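F5/8 type C domain protein (Bacteroides ovatus, PDB 4ZRX) is a putative alpha-L-fucosidase, probably releasing fucose from glycans, and carries an F5/8 type C domain of a kind that often binds carbohydrate. Local coordinates at residues A[498-504]-A[546-552]; A[512-518]-A[565-569]; A[525-529]-A[559-563]. All blocks are in the same frame, centred on the assembly; numbering follows the deposited sequence.

Contact 1: residues A[498-504]-A[546-552]; sequences LSSFTYA and LPQTVAF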
# COMPACT_ATOMS: atom_id res chain seq x y z
N LEU A 498 6.88 -10.05 40.24
CA LEU A 498 7.43 -9.01 39.36
C LEU A 498 8.91 -8.67 39.64
O LEU A 498 9.30 -8.58 40.80
CB LEU A 498 6.61 -7.74 39.51
CG LEU A 498 5.10 -7.82 39.28
CD1 LEU A 498 4.54 -6.42 39.36
CD2 LEU A 498 4.72 -8.51 37.98
N SER A 499 9.72 -8.50 38.60
CA SER A 499 11.07 -7.91 38.73
C SER A 499 11.11 -6.40 38.43
O SER A 499 12.09 -5.72 38.70
CB SER A 499 12.08 -8.66 37.85
OG SER A 499 11.65 -8.70 36.49
N SER A 500 10.06 -5.87 37.81
CA SER A 500 10.05 -4.45 37.41
C SER A 500 8.67 -4.09 36.91
O SER A 500 7.86 -4.99 36.60
CB SER A 500 11.07 -4.18 36.28
OG SER A 500 10.67 -4.79 35.04
N PHE A 501 8.40 -2.77 36.86
CA PHE A 501 7.35 -2.22 36.03
C PHE A 501 8.01 -1.18 35.13
O PHE A 501 9.10 -0.68 35.40
CB PHE A 501 6.16 -1.62 36.80
CG PHE A 501 6.33 -0.18 37.24
CD1 PHE A 501 7.09 0.14 38.35
CD2 PHE A 501 5.71 0.84 36.57
CE1 PHE A 501 7.24 1.43 38.78
CE2 PHE A 501 5.87 2.17 37.01
CZ PHE A 501 6.64 2.44 38.14
N THR A 502 7.33 -0.89 34.03
CA THR A 502 7.81 0.10 33.08
C THR A 502 6.70 1.11 32.84
O THR A 502 5.48 0.75 32.82
CB THR A 502 8.17 -0.61 31.80
OG1 THR A 502 9.33 -1.41 32.07
CG2 THR A 502 8.48 0.37 30.65
N TYR A 503 7.08 2.37 32.75
CA TYR A 503 6.15 3.40 32.31
C TYR A 503 6.63 3.81 30.92
O TYR A 503 7.80 4.21 30.77
CB TYR A 503 6.19 4.58 33.27
CG TYR A 503 5.44 5.81 32.73
CD1 TYR A 503 4.12 5.70 32.23
CD2 TYR A 503 6.02 7.06 32.75
CE1 TYR A 503 3.43 6.84 31.73
CE2 TYR A 503 5.34 8.20 32.33
CZ TYR A 503 4.05 8.08 31.82
OH TYR A 503 3.43 9.23 31.38
N ALA A 504 5.73 3.73 29.92
CA ALA A 504 6.06 4.03 28.51
C ALA A 504 5.03 5.01 28.01
O ALA A 504 3.98 4.60 27.54
CB ALA A 504 6.03 2.76 27.65
N LEU A 546 11.03 8.00 26.19
CA LEU A 546 11.17 6.59 25.89
C LEU A 546 10.82 5.81 27.17
O LEU A 546 10.75 6.41 28.25
CB LEU A 546 12.57 6.27 25.39
CG LEU A 546 12.85 6.82 24.00
CD1 LEU A 546 14.37 6.83 23.71
CD2 LEU A 546 12.12 5.98 22.97
N PRO A 547 10.53 4.50 27.03
CA PRO A 547 10.07 3.74 28.22
C PRO A 547 11.11 3.73 29.31
O PRO A 547 12.32 3.71 29.02
CB PRO A 547 9.85 2.33 27.64
CG PRO A 547 9.53 2.61 26.14
CD PRO A 547 10.38 3.74 25.76
N GLN A 548 10.64 3.77 30.57
CA GLN A 548 11.53 3.67 31.73
C GLN A 548 11.10 2.49 32.53
O GLN A 548 9.98 2.48 33.00
CB GLN A 548 11.48 4.91 32.61
CG GLN A 548 11.94 6.14 31.88
CD GLN A 548 12.34 7.29 32.82
OE1 GLN A 548 12.30 7.17 34.03
NE2 GLN A 548 12.76 8.38 32.24
N THR A 549 12.03 1.55 32.65
CA THR A 549 11.82 0.33 33.42
C THR A 549 12.38 0.54 34.82
O THR A 549 13.51 1.00 34.97
CB THR A 549 12.47 -0.86 32.66
OG1 THR A 549 11.79 -1.07 31.40
CG2 THR A 549 12.43 -2.15 33.51
N VAL A 550 11.53 0.35 35.83
CA VAL A 550 11.94 0.52 37.25
C VAL A 550 12.21 -0.85 37.78
O VAL A 550 11.27 -1.63 37.94
CB VAL A 550 10.80 1.19 38.05
CG1 VAL A 550 11.14 1.26 39.53
CG2 VAL A 550 10.57 2.59 37.43
N ALA A 551 13.49 -1.14 38.00
CA ALA A 551 13.94 -2.44 38.43
C ALA A 551 13.70 -2.44 39.95
O ALA A 551 14.11 -1.51 40.64
CB ALA A 551 15.42 -2.64 38.10
N PHE A 552 13.03 -3.46 40.43
CA PHE A 552 12.79 -3.59 41.89
C PHE A 552 14.02 -4.17 42.58
O PHE A 552 14.70 -5.05 42.02
CB PHE A 552 11.55 -4.45 42.14
CG PHE A 552 10.27 -3.88 41.52
CD1 PHE A 552 10.06 -2.51 41.38
CD2 PHE A 552 9.26 -4.74 41.11
CE1 PHE A 552 8.89 -2.02 40.86
CE2 PHE A 552 8.10 -4.25 40.57
CZ PHE A 552 7.92 -2.87 40.45
O HOH W 1 14.31 -6.40 39.84

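Contact 2: residues A[512-518]-A[565-569]; sequences PTMAFRY and ATTPD. With EDO (1,2-ethanediol), chain E.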
# COMPACT_ATOMS: atom_id res chain seq x y z
N PRO A 512 2.13 17.41 28.51
CA PRO A 512 1.94 18.02 29.84
C PRO A 512 1.40 17.09 30.92
O PRO A 512 1.71 17.27 32.09
CB PRO A 512 0.89 19.12 29.57
CG PRO A 512 1.11 19.51 28.17
CD PRO A 512 1.60 18.28 27.44
N THR A 513 0.59 16.13 30.52
CA THR A 513 -0.09 15.23 31.45
C THR A 513 0.70 13.94 31.87
O THR A 513 0.17 13.06 32.58
CB THR A 513 -1.44 14.83 30.85
OG1 THR A 513 -2.20 14.13 31.83
CG2 THR A 513 -1.25 13.95 29.66
N MSE A 514 1.93 13.80 31.38
CA MSE A 514 2.72 12.57 31.63
C MSE A 514 3.12 12.46 33.11
O MSE A 514 3.21 13.47 33.81
CB MSE A 514 3.97 12.54 30.76
CG MSE A 514 5.04 13.58 31.12
SE MSE A 514 6.30 13.82 29.65
CE MSE A 514 6.56 11.90 29.14
N ALA A 515 3.37 11.22 33.55
CA ALA A 515 3.87 10.99 34.91
C ALA A 515 5.34 11.40 35.03
O ALA A 515 6.16 11.13 34.12
CB ALA A 515 3.70 9.56 35.29
N PHE A 516 5.67 11.98 36.18
CA PHE A 516 7.03 12.32 36.53
C PHE A 516 7.39 11.80 37.95
O PHE A 516 8.27 10.94 38.09
CB PHE A 516 7.23 13.83 36.42
CG PHE A 516 8.59 14.31 36.84
CD1 PHE A 516 9.76 13.68 36.36
CD2 PHE A 516 8.71 15.39 37.74
CE1 PHE A 516 11.03 14.14 36.75
CE2 PHE A 516 9.98 15.87 38.12
CZ PHE A 516 11.13 15.24 37.65
N ARG A 517 6.72 12.35 38.95
CA ARG A 517 6.88 11.85 40.34
C ARG A 517 5.84 10.76 40.57
O ARG A 517 4.69 10.90 40.16
CB ARG A 517 6.73 12.98 41.36
CG ARG A 517 7.70 14.12 41.14
CD ARG A 517 8.03 14.92 42.42
NE ARG A 517 9.12 15.87 42.15
CZ ARG A 517 10.42 15.55 41.98
NH1 ARG A 517 10.85 14.28 42.08
NH2 ARG A 517 11.30 16.50 41.70
N TYR A 518 6.23 9.65 41.19
CA TYR A 518 5.31 8.57 41.31
C TYR A 518 5.53 7.75 42.57
O TYR A 518 6.60 7.83 43.18
CB TYR A 518 5.42 7.63 40.10
CG TYR A 518 6.69 6.87 40.09
CD1 TYR A 518 6.80 5.63 40.76
CD2 TYR A 518 7.80 7.36 39.45
CE1 TYR A 518 8.03 4.94 40.82
CE2 TYR A 518 9.01 6.66 39.49
CZ TYR A 518 9.11 5.46 40.16
OH TYR A 518 10.32 4.78 40.18
N ALA A 565 0.69 9.22 40.49
CA ALA A 565 1.70 10.07 39.89
C ALA A 565 1.25 11.51 39.67
O ALA A 565 0.05 11.79 39.45
CB ALA A 565 2.19 9.45 38.57
N THR A 566 2.24 12.40 39.74
CA THR A 566 2.09 13.80 39.35
C THR A 566 3.02 14.14 38.17
O THR A 566 4.02 13.45 37.90
CB THR A 566 2.36 14.75 40.54
OG1 THR A 566 3.59 14.39 41.16
CG2 THR A 566 1.23 14.67 41.59
N THR A 567 2.67 15.21 37.49
CA THR A 567 3.27 15.56 36.24
C THR A 567 4.46 16.49 36.49
O THR A 567 4.68 16.92 37.64
CB THR A 567 2.25 16.32 35.38
OG1 THR A 567 1.92 17.54 36.06
CG2 THR A 567 1.00 15.49 35.18
N PRO A 568 5.20 16.83 35.42
CA PRO A 568 6.25 17.86 35.60
C PRO A 568 5.76 19.18 36.21
O PRO A 568 6.54 19.84 36.90
CB PRO A 568 6.82 18.04 34.19
CG PRO A 568 6.60 16.68 33.50
CD PRO A 568 5.35 16.07 34.15
N ASP A 569 4.49 19.55 35.99
CA ASP A 569 3.87 20.75 36.59
C ASP A 569 3.28 20.53 38.00
O ASP A 569 2.61 21.41 38.53
CB ASP A 569 2.72 21.28 35.69
CG ASP A 569 3.19 21.72 34.31
OD1 ASP A 569 4.37 22.10 34.15
OD2 ASP A 569 2.37 21.69 33.37
C1 EDO E . -1.84 8.47 37.69
O1 EDO E . -2.34 7.14 37.86
C2 EDO E . -2.52 9.45 38.64
O2 EDO E . -2.23 9.07 39.98
O HOH W 2 3.48 18.92 33.00

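Contact 3: residues A[525-529]-A[559-563]; sequences DGKSW and RFIKL. With EDO (1,2-ethanediol), chain E.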
# COMPACT_ATOMS: atom_id res chain seq x y z
N ASP A 525 -5.32 -8.36 47.03
CA ASP A 525 -6.78 -8.35 47.09
C ASP A 525 -7.40 -7.04 46.55
O ASP A 525 -8.61 -6.92 46.47
CB ASP A 525 -7.27 -8.66 48.53
CG ASP A 525 -6.81 -7.63 49.57
OD1 ASP A 525 -6.04 -6.68 49.26
OD2 ASP A 525 -7.23 -7.76 50.72
N GLY A 526 -6.57 -6.09 46.17
CA GLY A 526 -7.04 -4.81 45.62
C GLY A 526 -7.52 -3.82 46.65
O GLY A 526 -8.01 -2.76 46.30
N LYS A 527 -7.33 -4.13 47.93
CA LYS A 527 -7.77 -3.26 49.01
C LYS A 527 -6.60 -2.79 49.89
O LYS A 527 -6.50 -1.57 50.22
CB LYS A 527 -8.77 -4.01 49.87
CG LYS A 527 -9.91 -4.62 49.04
CD LYS A 527 -11.08 -4.96 49.91
CE LYS A 527 -10.79 -6.07 50.91
NZ LYS A 527 -11.48 -7.34 50.53
N SER A 528 -5.75 -3.76 50.27
CA SER A 528 -4.53 -3.49 51.10
C SER A 528 -3.38 -3.27 50.14
O SER A 528 -2.97 -4.22 49.46
CB SER A 528 -4.16 -4.65 52.02
OG SER A 528 -4.94 -4.69 53.18
N TRP A 529 -2.83 -2.05 50.18
CA TRP A 529 -1.80 -1.59 49.29
C TRP A 529 -0.49 -1.31 50.00
O TRP A 529 -0.44 -0.53 50.96
CB TRP A 529 -2.25 -0.31 48.61
CG TRP A 529 -3.39 -0.52 47.73
CD1 TRP A 529 -4.72 -0.28 48.02
CD2 TRP A 529 -3.34 -0.99 46.39
NE1 TRP A 529 -5.48 -0.59 46.92
CE2 TRP A 529 -4.67 -1.05 45.92
CE3 TRP A 529 -2.31 -1.42 45.56
CZ2 TRP A 529 -4.98 -1.49 44.64
CZ3 TRP A 529 -2.61 -1.84 44.26
CH2 TRP A 529 -3.94 -1.88 43.82
N ARG A 559 -1.06 -9.15 42.57
CA ARG A 559 -2.25 -9.44 41.78
C ARG A 559 -2.74 -8.15 41.16
O ARG A 559 -3.14 -8.14 39.99
CB ARG A 559 -3.33 -10.08 42.65
CG ARG A 559 -4.75 -10.21 42.02
CD ARG A 559 -4.73 -11.09 40.83
NE ARG A 559 -5.99 -11.02 40.08
CZ ARG A 559 -6.89 -12.00 39.98
NH1 ARG A 559 -6.71 -13.19 40.56
NH2 ARG A 559 -7.98 -11.79 39.25
N PHE A 560 -2.75 -7.08 41.97
CA PHE A 560 -3.17 -5.75 41.54
C PHE A 560 -1.97 -4.83 41.63
O PHE A 560 -1.11 -5.02 42.47
CB PHE A 560 -4.29 -5.18 42.44
CG PHE A 560 -5.57 -6.01 42.45
CD1 PHE A 560 -5.68 -7.14 43.26
CD2 PHE A 560 -6.69 -5.61 41.71
CE1 PHE A 560 -6.87 -7.92 43.30
CE2 PHE A 560 -7.90 -6.36 41.75
CZ PHE A 560 -7.98 -7.52 42.55
N ILE A 561 -1.90 -3.84 40.74
CA ILE A 561 -0.87 -2.80 40.83
C ILE A 561 -1.56 -1.48 40.75
O ILE A 561 -2.66 -1.37 40.22
CB ILE A 561 0.23 -2.91 39.75
CG1 ILE A 561 -0.36 -2.74 38.32
CG2 ILE A 561 0.93 -4.26 39.87
CD1 ILE A 561 0.71 -2.89 37.21
N LYS A 562 -0.90 -0.46 41.25
CA LYS A 562 -1.43 0.90 41.27
C LYS A 562 -0.29 1.89 41.11
O LYS A 562 0.73 1.78 41.80
CB LYS A 562 -2.19 1.18 42.60
CG LYS A 562 -2.64 2.63 42.79
CD LYS A 562 -3.55 2.82 44.00
CE LYS A 562 -2.79 2.61 45.28
NZ LYS A 562 -3.58 2.95 46.49
N LEU A 563 -0.46 2.87 40.24
CA LEU A 563 0.51 3.95 40.08
C LEU A 563 -0.15 5.27 40.44
O LEU A 563 -1.12 5.65 39.78
CB LEU A 563 1.06 4.02 38.63
CG LEU A 563 2.20 5.02 38.39
CD1 LEU A 563 3.54 4.55 38.99
CD2 LEU A 563 2.40 5.36 36.91
C1 EDO E . -1.84 8.47 37.69
O1 EDO E . -2.34 7.14 37.86
C2 EDO E . -2.52 9.45 38.64
O2 EDO E . -2.23 9.07 39.98

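Contact 1: residues A[498-504]-A[546-552]
Thr502 and Thr549 face each other across two antiparallel strands, OG1 to OG1 at 2.6 Å, a short hydroxyl-to-hydroxyl hydrogen bond. Each hydroxyl stands anti to its own carbonyl carbon (chi1 -69° and -65°), which turns the two toward each other. A threonine suits such a non-hydrogen-bonded pair, because its second branch can still pack: Thr549 CG2 touches Ser500 OG at 3.5 Å.

The backbone bonds follow antiparallel register, the strands running at 161° to each other. Phe501 and Val550 form an uneven hydrogen-bonded pair. Val550 N reaches Phe501 O at 2.7 Å, whereas the return bond from Phe501 N to Val550 O is 3.3 Å long. Tyr503 and Gln548 are balanced, with Tyr503 N to Gln548 O and Gln548 N to Tyr503 O both 2.9 Å. Beyond them Phe552 N donates to Ser499 O, and a water bridges that oxygen to Phe552 O.

Aromatic contacts occupy the face that carries Phe501 and Val550. The Phe501 ring lies alongside the valine, CE1 to Val550 CB at 3.6 Å, and the beta-branched chain suits both strand and ring. Phe552 CZ comes to the edge of that ring, near its plane, 3.8 Å from Phe501 CD1, the two side chains crossing at about a right angle. One face of Phe552 receives the alpha C-H of Ser500 in a CH-pi contact, CA lying 3.9 Å from the ring centroid.

Strand 495-503 also pairs along its other edge with strand 580-584, through Ser500 with Met583 and Thr502 with Gly581. Phe501 stacks on Phe520 of strand 517-523 in the facing sheet of the beta sandwich, while Tyr503 OH bonds to Ala515 N and Gln548 NE2 to Ser539 O.

Contact 2: residues A[512-518]-A[565-569]
Arg517 begins its contact with Thr566 at CB, which lies 3.4 Å from Thr566 OG1. CG is already receding, at 4.1 Å from the same Thr566 OG1, and from there to NE the chain runs extended, away from the opposing strand. At its tip the guanidinium lays one face against the neighbouring ring, with Phe516 CE2 3.8 Å above its plane and over its centre. NH1 ends in a salt bridge to Glu537. A long arginine suits this exposed site, since CB packs on Thr566 while the extended chain carries the charge out to a carboxylate in a loop.

Behind this side chain the backbone makes a classic beta bulge, in which Phe516 and Arg517 share Thr566 as their partner. Thr566 O is gripped twice, by Phe516 N at 2.8 Å and by Arg517 N at 3.1 Å. The return bond, Thr566 N to Arg517 O, is 2.9 Å long. The bulge sits where strands 517-523 and 560-566 meet, at one end of the five-stranded sheet of the F5/8 type C beta sandwich. With CG anti to the backbone N (chi1 176°), the Phe516 ring swings clear of Thr566 while its CB packs on Pro568 CD.

On the face that carries Tyr518, Ala515 CB and Ala565 CB approach to 3.6 Å, a spacing that suits two methyl groups. Pro568 CD also meets the CG of Met514, a selenomethionine, at 3.9 Å. Buried Met514 O has no hydrogen-bonding partner in the model, though the alpha C-H of Thr567 points to it. A water donates to Pro512 O and accepts from Asp569 N. At the other end of the segment, Ala565 N donates to O2 of an ethanediol probably left from crystallisation.

Contact 3: residues A[525-529]-A[559-563]
Trp529 lays one face of its indole along the side chain of Lys562, while the backbone of Ile561, at CA, meets the ring edge in its plane. The Phe560 ring has Gly526 CA over one face, in a CH-pi contact 3.7 Å from its centroid. In this way a surface loop opened by an Asx turn at Asp525 folds over strand 560-566, in the five-stranded sheet of the F5/8 type C domain.

Lysine suits the indole because both its methylenes and its charge can use the face. Lys562 CB sits over the six-membered ring, 3.5 Å from Trp529 CZ3. The chain then turns about its CG-CD bond (chi3 68°) and brings NZ back over the five-membered ring in a cation-pi contact, with Lys562 NZ 3.7 Å from Trp529 CG. Phe521 offers the same lysine a second cation-pi partner, and Glu564 a long, weak ion pair.

Trp529 crosses Phe560 at about a right angle, its CH2 3.6 Å from Phe560 CB. Were Trp529 an alanine, Lys562 NZ would probably lose one of its two aromatic faces, Phe560 CB would lose its cover, and the lysine chain would be held less firmly.

Glycine fits beneath the phenyl ring for two reasons: its phi is positive (80°), and a beta carbon here would come about 3.2 Å from Phe560 CE2. Close by, Gly526 N approaches Phe560 CD1 to 3.2 Å. Arg559 and Phe560 both face Ser523, a classic beta bulge.

Ser523 OG also bonds to the loop backbone, and within the loop one carboxylate oxygen accepts twice. Lys527 N comes to Asp525 OD1 from above the carboxylate plane, and Ser528 N reaches Asp525 OD1 from the same face but on the syn side, at 3.1 Å.

How the contacts relate
All three contacts belong to one beta sandwich. Contact 1 pairs strands of one sheet, whereas contacts 2 and 3 both use strand 560-566 of the facing five-stranded sheet, the former at its C-terminal end and the latter along its first half. Contacts 1 and 2 are partly buried and rest largely on backbone hydrogen bonds, regular in the first, which adds a threonine hydroxyl pair, and bulged in the second. Contact 3 lies at the surface, has no hydrogen bond between its segments and relies on aromatic faces, C-H groups and a lysine charge. The layers meet inside: Phe501 CZ of contact 1 packs against Leu563 CD1, which also touches Tyr518 CB of contact 2.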